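Local coordinates for protein pectinesterase (Sitophilus oryzae, PDB 4PMH) that hydrolyses the methyl esters of pectin, releasing methanol, and probably serves the weevil in digesting plant cell walls, at residues 9-22 against 315-329. Numbering follows the deposited sequence.
Sequences SRPILTASESNYFT and KESTIDGIINTSGPW
Arg10 reaches across to Thr325 and Pro328 and makes the tight part of this contact. Its CG is anti to the backbone N (chi1 -166°) and the chain runs on extended, which carries the guanidinium past Pro328 to Thr325. Arg10 NH1 donates to Thr325 O at 3.0 Å, and this oxygen lies close to the guanidinium plane. Pro328 CG packs over one face and sits 3.7 Å from Arg10 CD. Ile319 CD1 meets the edge, 4.0 Å from Arg10 NH2, and Ile323 CD1 comes in obliquely. Glu358 forms a salt bridge with NE and Gly365 O accepts from NH2, so the buried charge is held from several sides.

Next to this, Trp329 meets Ser9 and Pro11 largely through water. One water links Trp329 NE1 to Pro11 O, and another links Trp329 N to Ser9 O. The looser, solvent side is at Ser9 and Ser326. Ser326 is exposed and its CB points away from residues 9-22. Its carbonyl meets Ser9, with Ser326 O 3.4 Å from Ser9 CB.

A separate grip lies at Lys315. Its extended chain brings Lys315 NZ to Phe21 O at 2.9 Å and more weakly to Ser18 O. Both acceptors belong to the type I turn from Ser18 to Phe21. A water bridges NZ to Ser18 OG.

Trp329 lies near Arg290, which probably binds substrate. Residues 9-22 thus pack along late turns of the right-handed parallel beta-helix characteristic of pectinesterases.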
ATOM      1  N   SER A   9      14.203  11.143  18.404  1.00 15.81           N
ATOM      2  CA  SER A   9      12.778  11.007  18.049  1.00 16.02           C
ATOM      3  C   SER A   9      12.508  11.308  16.568  1.00 15.17           C
ATOM      4  O   SER A   9      11.450  10.981  16.046  1.00 14.05           O
ATOM      5  CB  SER A   9      11.914  11.904  18.916  1.00 17.06           C
ATOM      6  OG  SER A   9      11.887  11.412  20.249  1.00 19.23           O
ATOM      7  N   ARG A  10      13.486  11.902  15.890  1.00 15.14           N
ATOM      8  CA  ARG A  10      13.330  12.256  14.487  1.00 14.33           C
ATOM      9  C   ARG A  10      14.664  12.304  13.760  1.00 14.88           C
ATOM     10  O   ARG A  10      15.208  13.388  13.484  1.00 13.79           O
ATOM     11  CB  ARG A  10      12.596  13.585  14.356  1.00 14.85           C
ATOM     12  CG  ARG A  10      12.122  13.827  12.934  1.00 15.19           C
ATOM     13  CD  ARG A  10      11.175  15.008  12.811  1.00 15.13           C
ATOM     14  NE  ARG A  10      10.623  15.062  11.464  1.00 15.32           N
ATOM     15  CZ  ARG A  10       9.658  15.878  11.050  1.00 15.51           C
ATOM     16  NH1 ARG A  10       9.099  16.771  11.879  1.00 15.87           N
ATOM     17  NH2 ARG A  10       9.256  15.811   9.780  1.00 15.42           N
ATOM     18  N   PRO A  11      15.207  11.115  13.447  1.00 14.65           N
ATOM     19  CA  PRO A  11      16.493  11.034  12.770  1.00 14.58           C
ATOM     20  C   PRO A  11      16.413  11.453  11.315  1.00 13.93           C
ATOM     21  O   PRO A  11      15.408  11.201  10.636  1.00 14.84           O
ATOM     22  CB  PRO A  11      16.893   9.562  12.907  1.00 15.19           C
ATOM     23  CG  PRO A  11      15.670   8.826  13.331  1.00 15.68           C
ATOM     24  CD  PRO A  11      14.681   9.804  13.865  1.00 15.14           C
ATOM     25  N   ILE A  12      17.469  12.109  10.865  1.00 13.28           N
ATOM     26  CA  ILE A  12      17.575  12.640   9.518  1.00 12.98           C
ATOM     27  C   ILE A  12      18.846  12.114   8.879  1.00 13.04           C
ATOM     28  O   ILE A  12      19.907  12.163   9.477  1.00 13.94           O
ATOM     29  CB  ILE A  12      17.648  14.196   9.528  1.00 12.53           C
ATOM     30  CG1 ILE A  12      16.451  14.795  10.263  1.00 12.61           C
ATOM     31  CG2 ILE A  12      17.799  14.757   8.112  1.00 12.33           C
ATOM     32  CD1 ILE A  12      15.087  14.510   9.656  1.00 12.44           C
ATOM     33  N   LEU A  13      18.740  11.629   7.656  1.00 13.53           N
ATOM     34  CA  LEU A  13      19.900  11.155   6.908  1.00 13.54           C
ATOM     35  C   LEU A  13      20.870  12.298   6.578  1.00 13.75           C
ATOM     36  O   LEU A  13      20.455  13.428   6.308  1.00 13.27           O
ATOM     37  CB  LEU A  13      19.456  10.517   5.595  1.00 14.00           C
ATOM     38  CG  LEU A  13      18.564   9.263   5.632  1.00 14.08           C
ATOM     39  CD1 LEU A  13      18.275   8.792   4.212  1.00 14.49           C
ATOM     40  CD2 LEU A  13      19.170   8.136   6.446  1.00 14.26           C
ATOM     41  N   THR A  14      22.152  11.973   6.560  1.00 13.28           N
ATOM     42  CA  THR A  14      23.165  12.882   6.059  1.00 13.28           C
ATOM     43  C   THR A  14      23.089  12.941   4.553  1.00 13.66           C
ATOM     44  O   THR A  14      22.546  12.032   3.915  1.00 13.20           O
ATOM     45  CB  THR A  14      24.575  12.437   6.477  1.00 13.31           C
ATOM     46  OG1 THR A  14      24.916  11.194   5.845  1.00 12.95           O
ATOM     47  CG2 THR A  14      24.661  12.272   7.987  1.00 13.00           C
ATOM     48  N   ALA A  15      23.680  13.979   3.969  1.00 14.38           N
ATOM     49  CA  ALA A  15      23.743  14.086   2.507  1.00 15.28           C
ATOM     50  C   ALA A  15      24.368  12.855   1.867  1.00 15.08           C
ATOM     51  O   ALA A  15      23.952  12.407   0.791  1.00 16.13           O
ATOM     52  CB  ALA A  15      24.501  15.341   2.095  1.00 16.20           C
ATOM     53  N   SER A  16      25.381  12.312   2.521  1.00 15.82           N
ATOM     54  CA  SER A  16      26.111  11.147   2.018  1.00 15.83           C
ATOM     55  C   SER A  16      25.225   9.891   2.067  1.00 15.40           C
ATOM     56  O   SER A  16      25.089   9.157   1.092  1.00 15.85           O
ATOM     57  CB  SER A  16      27.357  10.950   2.893  1.00 16.51           C
ATOM     58  OG  SER A  16      28.205   9.979   2.355  1.00 17.94           O
ATOM     59  N   GLU A  17      24.649   9.653   3.234  1.00 14.91           N
ATOM     60  CA  GLU A  17      23.651   8.593   3.409  1.00 15.20           C
ATOM     61  C   GLU A  17      22.503   8.643   2.379  1.00 15.95           C
ATOM     62  O   GLU A  17      22.082   7.597   1.851  1.00 15.18           O
ATOM     63  CB  GLU A  17      23.096   8.679   4.823  1.00 14.22           C
ATOM     64  CG  GLU A  17      24.038   8.133   5.887  1.00 14.06           C
ATOM     65  CD  GLU A  17      23.537   8.395   7.297  1.00 13.83           C
ATOM     66  OE1 GLU A  17      22.684   9.291   7.466  1.00 14.79           O
ATOM     67  OE2 GLU A  17      24.008   7.749   8.262  1.00 14.17           O
ATOM     68  N   SER A  18      22.014   9.854   2.086  1.00 17.83           N
ATOM     69  CA  SER A  18      20.929  10.043   1.115  1.00 19.37           C
ATOM     70  C   SER A  18      21.232   9.448  -0.247  1.00 19.61           C
ATOM     71  O   SER A  18      20.327   8.966  -0.912  1.00 16.99           O
ATOM     72  CB  SER A  18      20.547  11.527   0.956  1.00 21.24           C
ATOM     73  OG  SER A  18      21.505  12.247   0.196  1.00 24.82           O
ATOM     74  N   ASN A  19      22.505   9.455  -0.660  1.00 21.57           N
ATOM     75  CA  ASN A  19      22.883   8.905  -1.973  1.00 24.23           C
ATOM     76  C   ASN A  19      22.638   7.388  -2.102  1.00 24.32           C
ATOM     77  O   ASN A  19      22.599   6.857  -3.218  1.00 26.18           O
ATOM     78  CB  ASN A  19      24.360   9.218  -2.314  1.00 24.93           C
ATOM     79  CG  ASN A  19      24.650  10.702  -2.418  1.00 26.54           C
ATOM     80  OD1 ASN A  19      25.547  11.225  -1.739  1.00 28.86           O
ATOM     81  ND2 ASN A  19      23.907  11.393  -3.270  1.00 27.81           N
ATOM     82  N   TYR A  20      22.472   6.688  -0.980  1.00 24.00           N
ATOM     83  CA  TYR A  20      22.177   5.257  -1.031  1.00 24.89           C
ATOM     84  C   TYR A  20      20.685   4.989  -1.222  1.00 22.76           C
ATOM     85  O   TYR A  20      20.295   3.832  -1.372  1.00 20.89           O
ATOM     86  CB  TYR A  20      22.657   4.521   0.227  1.00 27.18           C
ATOM     87  CG  TYR A  20      24.061   4.887   0.657  1.00 29.58           C
ATOM     88  CD1 TYR A  20      25.085   5.077  -0.287  1.00 30.96           C
ATOM     89  CD2 TYR A  20      24.368   5.051   2.008  1.00 31.10           C
ATOM     90  CE1 TYR A  20      26.368   5.430   0.110  1.00 32.69           C
ATOM     91  CE2 TYR A  20      25.645   5.398   2.413  1.00 32.27           C
ATOM     92  CZ  TYR A  20      26.644   5.579   1.469  1.00 33.83           C
ATOM     93  OH  TYR A  20      27.916   5.929   1.896  1.00 35.02           O
ATOM     94  N   PHE A  21      19.861   6.039  -1.205  1.00 20.57           N
ATOM     95  CA  PHE A  21      18.404   5.872  -1.241  1.00 20.19           C
ATOM     96  C   PHE A  21      17.788   6.752  -2.286  1.00 19.15           C
ATOM     97  O   PHE A  21      17.513   7.928  -2.056  1.00 18.65           O
ATOM     98  CB  PHE A  21      17.826   6.188   0.127  1.00 21.17           C
ATOM     99  CG  PHE A  21      18.408   5.354   1.204  1.00 21.54           C
ATOM    100  CD1 PHE A  21      18.027   4.031   1.353  1.00 23.00           C
ATOM    101  CD2 PHE A  21      19.385   5.875   2.042  1.00 23.07           C
ATOM    102  CE1 PHE A  21      18.566   3.253   2.358  1.00 23.69           C
ATOM    103  CE2 PHE A  21      19.942   5.101   3.039  1.00 22.61           C
ATOM    104  CZ  PHE A  21      19.534   3.789   3.199  1.00 23.22           C
ATOM    105  N   THR A  22      17.559   6.157  -3.445  1.00 18.60           N
ATOM    106  CA  THR A  22      17.080   6.851  -4.614  1.00 18.74           C
ATOM    107  C   THR A  22      16.129   5.883  -5.328  1.00 19.03           C
ATOM    108  O   THR A  22      16.115   4.683  -5.018  1.00 18.29           O
ATOM    109  CB  THR A  22      18.249   7.194  -5.566  1.00 19.02           C
ATOM    110  OG1 THR A  22      18.755   5.983  -6.142  1.00 19.81           O
ATOM    111  CG2 THR A  22      19.367   7.893  -4.824  1.00 19.26           C
ATOM    112  N   LYS A 315      11.813  11.313   1.552  1.00 12.86           N
ATOM    113  CA  LYS A 315      12.847  12.186   0.987  1.00 13.27           C
ATOM    114  C   LYS A 315      12.258  13.262   0.067  1.00 13.77           C
ATOM    115  O   LYS A 315      11.435  12.949  -0.793  1.00 12.48           O
ATOM    116  CB  LYS A 315      13.797  11.335   0.151  1.00 14.42           C
ATOM    117  CG  LYS A 315      14.898  12.099  -0.569  1.00 14.83           C
ATOM    118  CD  LYS A 315      15.983  11.121  -0.993  1.00 16.32           C
ATOM    119  CE  LYS A 315      17.108  11.796  -1.768  1.00 16.63           C
ATOM    120  NZ  LYS A 315      18.098  10.785  -2.220  1.00 16.65           N
ATOM    121  N   GLU A 316      12.697  14.517   0.236  1.00 13.71           N
ATOM    122  CA  GLU A 316      12.308  15.617  -0.660  1.00 14.97           C
ATOM    123  C   GLU A 316      10.805  15.679  -0.902  1.00 14.10           C
ATOM    124  O   GLU A 316      10.326  15.868  -2.010  1.00 13.97           O
ATOM    125  CB  GLU A 316      13.163  15.565  -1.936  1.00 16.52           C
ATOM    126  CG  GLU A 316      14.618  15.762  -1.536  1.00 18.52           C
ATOM    127  CD  GLU A 316      15.618  15.720  -2.658  1.00 20.15           C
ATOM    128  OE1 GLU A 316      15.198  15.559  -3.808  1.00 22.94           O
ATOM    129  OE2 GLU A 316      16.828  15.873  -2.366  1.00 22.58           O
ATOM    130  N   SER A 317      10.069  15.506   0.187  1.00 13.61           N
ATOM    131  CA  SER A 317       8.632  15.531   0.156  1.00 13.34           C
ATOM    132  C   SER A 317       8.097  16.699   0.996  1.00 14.36           C
ATOM    133  O   SER A 317       8.804  17.265   1.842  1.00 13.58           O
ATOM    134  CB  SER A 317       8.081  14.205   0.656  1.00 12.85           C
ATOM    135  OG  SER A 317       8.350  13.175  -0.277  1.00 12.75           O
ATOM    136  N   THR A 318       6.846  17.040   0.730  1.00 14.06           N
ATOM    137  CA  THR A 318       6.128  18.042   1.478  1.00 16.08           C
ATOM    138  C   THR A 318       5.343  17.368   2.608  1.00 15.51           C
ATOM    139  O   THR A 318       4.538  16.481   2.365  1.00 15.07           O
ATOM    140  CB  THR A 318       5.163  18.789   0.544  1.00 16.86           C
ATOM    141  OG1 THR A 318       5.921  19.502  -0.456  1.00 19.15           O
ATOM    142  CG2 THR A 318       4.301  19.762   1.322  1.00 17.66           C
ATOM    143  N   ILE A 319       5.584  17.776   3.839  1.00 15.58           N
ATOM    144  CA  ILE A 319       4.861  17.220   4.980  1.00 15.62           C
ATOM    145  C   ILE A 319       4.068  18.363   5.599  1.00 15.79           C
ATOM    146  O   ILE A 319       4.658  19.348   6.056  1.00 14.82           O
ATOM    147  CB  ILE A 319       5.814  16.606   6.007  1.00 16.34           C
ATOM    148  CG1 ILE A 319       6.718  15.555   5.328  1.00 17.57           C
ATOM    149  CG2 ILE A 319       5.038  15.984   7.152  1.00 16.48           C
ATOM    150  CD1 ILE A 319       7.713  14.885   6.260  1.00 17.92           C
ATOM    151  N   ASP A 320       2.741  18.265   5.612  1.00 14.74           N
ATOM    152  CA  ASP A 320       1.952  19.376   6.153  1.00 15.02           C
ATOM    153  C   ASP A 320       1.918  19.301   7.672  1.00 15.75           C
ATOM    154  O   ASP A 320       2.342  18.317   8.260  1.00 15.47           O
ATOM    155  CB  ASP A 320       0.559  19.455   5.525  1.00 14.92           C
ATOM    156  CG  ASP A 320       0.596  19.932   4.075  1.00 14.94           C
ATOM    157  OD1 ASP A 320       1.542  20.616   3.656  1.00 15.58           O
ATOM    158  OD2 ASP A 320      -0.307  19.610   3.301  1.00 16.04           O
ATOM    159  N   GLY A 321       1.459  20.375   8.300  1.00 16.78           N
ATOM    160  CA  GLY A 321       1.483  20.487   9.740  1.00 18.48           C
ATOM    161  C   GLY A 321       0.379  19.706  10.399  1.00 19.71           C
ATOM    162  O   GLY A 321      -0.327  20.233  11.237  1.00 21.00           O
ATOM    163  N   ILE A 322       0.249  18.440  10.037  1.00 21.24           N
ATOM    164  CA  ILE A 322      -0.764  17.570  10.600  1.00 22.13           C
ATOM    165  C   ILE A 322      -0.124  16.571  11.562  1.00 23.51           C
ATOM    166  O   ILE A 322      -0.820  15.836  12.255  1.00 22.57           O
ATOM    167  CB  ILE A 322      -1.494  16.813   9.484  1.00 22.95           C
ATOM    168  CG1 ILE A 322      -0.510  15.976   8.657  1.00 22.31           C
ATOM    169  CG2 ILE A 322      -2.214  17.808   8.576  1.00 24.38           C
ATOM    170  CD1 ILE A 322      -1.162  14.872   7.866  1.00 22.83           C
ATOM    171  N   ILE A 323       1.208  16.555  11.607  1.00 24.95           N
ATOM    172  CA  ILE A 323       1.927  15.568  12.407  1.00 25.74           C
ATOM    173  C   ILE A 323       2.547  16.159  13.650  1.00 26.26           C
ATOM    174  O   ILE A 323       2.737  17.380  13.782  1.00 27.49           O
ATOM    175  CB  ILE A 323       3.042  14.857  11.608  1.00 26.72           C
ATOM    176  CG1 ILE A 323       4.113  15.863  11.142  1.00 27.75           C
ATOM    177  CG2 ILE A 323       2.444  14.108  10.426  1.00 26.77           C
ATOM    178  CD1 ILE A 323       5.492  15.262  11.011  1.00 28.69           C
ATOM    179  N   ASN A 324       2.873  15.257  14.557  1.00 26.18           N
ATOM    180  CA  ASN A 324       3.677  15.575  15.708  1.00 26.44           C
ATOM    181  C   ASN A 324       5.114  15.883  15.271  1.00 25.29           C
ATOM    182  O   ASN A 324       5.895  14.990  14.994  1.00 23.66           O
ATOM    183  CB  ASN A 324       3.663  14.403  16.666  1.00 28.12           C
ATOM    184  CG  ASN A 324       4.254  14.757  17.995  1.00 29.25           C
ATOM    185  OD1 ASN A 324       5.176  15.558  18.075  1.00 30.75           O
ATOM    186  ND2 ASN A 324       3.719  14.169  19.055  1.00 32.29           N
ATOM    187  N   THR A 325       5.443  17.161  15.251  1.00 24.35           N
ATOM    188  CA  THR A 325       6.665  17.652  14.629  1.00 25.27           C
ATOM    189  C   THR A 325       7.934  17.285  15.413  1.00 23.38           C
ATOM    190  O   THR A 325       9.030  17.224  14.834  1.00 21.65           O
ATOM    191  CB  THR A 325       6.532  19.182  14.384  1.00 27.41           C
ATOM    192  OG1 THR A 325       6.186  19.406  13.013  1.00 29.70           O
ATOM    193  CG2 THR A 325       7.796  19.948  14.694  1.00 29.77           C
ATOM    194  N   SER A 326       7.787  17.049  16.716  1.00 21.38           N
ATOM    195  CA  SER A 326       8.908  16.593  17.556  1.00 22.02           C
ATOM    196  C   SER A 326       9.093  15.064  17.547  1.00 20.59           C
ATOM    197  O   SER A 326      10.218  14.581  17.732  1.00 22.12           O
ATOM    198  CB  SER A 326       8.730  17.051  19.012  1.00 22.34           C
ATOM    199  OG  SER A 326       8.091  18.305  19.084  1.00 24.61           O
ATOM    200  N   GLY A 327       7.997  14.322  17.350  1.00 18.29           N
ATOM    201  CA  GLY A 327       7.986  12.860  17.448  1.00 17.69           C
ATOM    202  C   GLY A 327       6.964  12.204  16.522  1.00 16.25           C
ATOM    203  O   GLY A 327       5.916  11.701  16.972  1.00 16.90           O
ATOM    204  N   PRO A 328       7.266  12.199  15.211  1.00 14.44           N
ATOM    205  CA  PRO A 328       6.378  11.702  14.168  1.00 14.89           C
ATOM    206  C   PRO A 328       6.292  10.163  14.051  1.00 14.03           C
ATOM    207  O   PRO A 328       5.500   9.659  13.247  1.00 14.51           O
ATOM    208  CB  PRO A 328       6.967  12.308  12.888  1.00 14.63           C
ATOM    209  CG  PRO A 328       8.393  12.580  13.203  1.00 14.93           C
ATOM    210  CD  PRO A 328       8.570  12.627  14.687  1.00 14.57           C
ATOM    211  N   TRP A 329       7.093   9.437  14.833  1.00 13.35           N
ATOM    212  CA  TRP A 329       7.151   7.983  14.767  1.00 13.34           C
ATOM    213  C   TRP A 329       6.689   7.401  16.093  1.00 13.88           C
ATOM    214  O   TRP A 329       7.252   7.727  17.131  1.00 14.50           O
ATOM    215  CB  TRP A 329       8.577   7.555  14.537  1.00 12.66           C
ATOM    216  CG  TRP A 329       9.244   8.185  13.369  1.00 11.85           C
ATOM    217  CD1 TRP A 329      10.338   8.995  13.415  1.00 11.92           C
ATOM    218  CD2 TRP A 329       8.893   8.059  11.989  1.00 11.51           C
ATOM    219  NE1 TRP A 329      10.690   9.399  12.148  1.00 11.62           N
ATOM    220  CE2 TRP A 329       9.835   8.820  11.249  1.00 11.55           C
ATOM    221  CE3 TRP A 329       7.902   7.350  11.292  1.00 11.30           C
ATOM    222  CZ2 TRP A 329       9.799   8.912   9.855  1.00 11.30           C
ATOM    223  CZ3 TRP A 329       7.862   7.447   9.895  1.00 11.26           C
ATOM    224  CH2 TRP A 329       8.816   8.212   9.193  1.00 11.47           C
TER
HETATM  225  O   HOH W   1       9.004   9.979  17.204  1.00 13.39           O
HETATM  226  O   HOH W   2      12.686  10.892  10.965  1.00 13.07           O
HETATM  227  O   HOH W   3      20.541  12.559  -2.580  1.00 31.45           O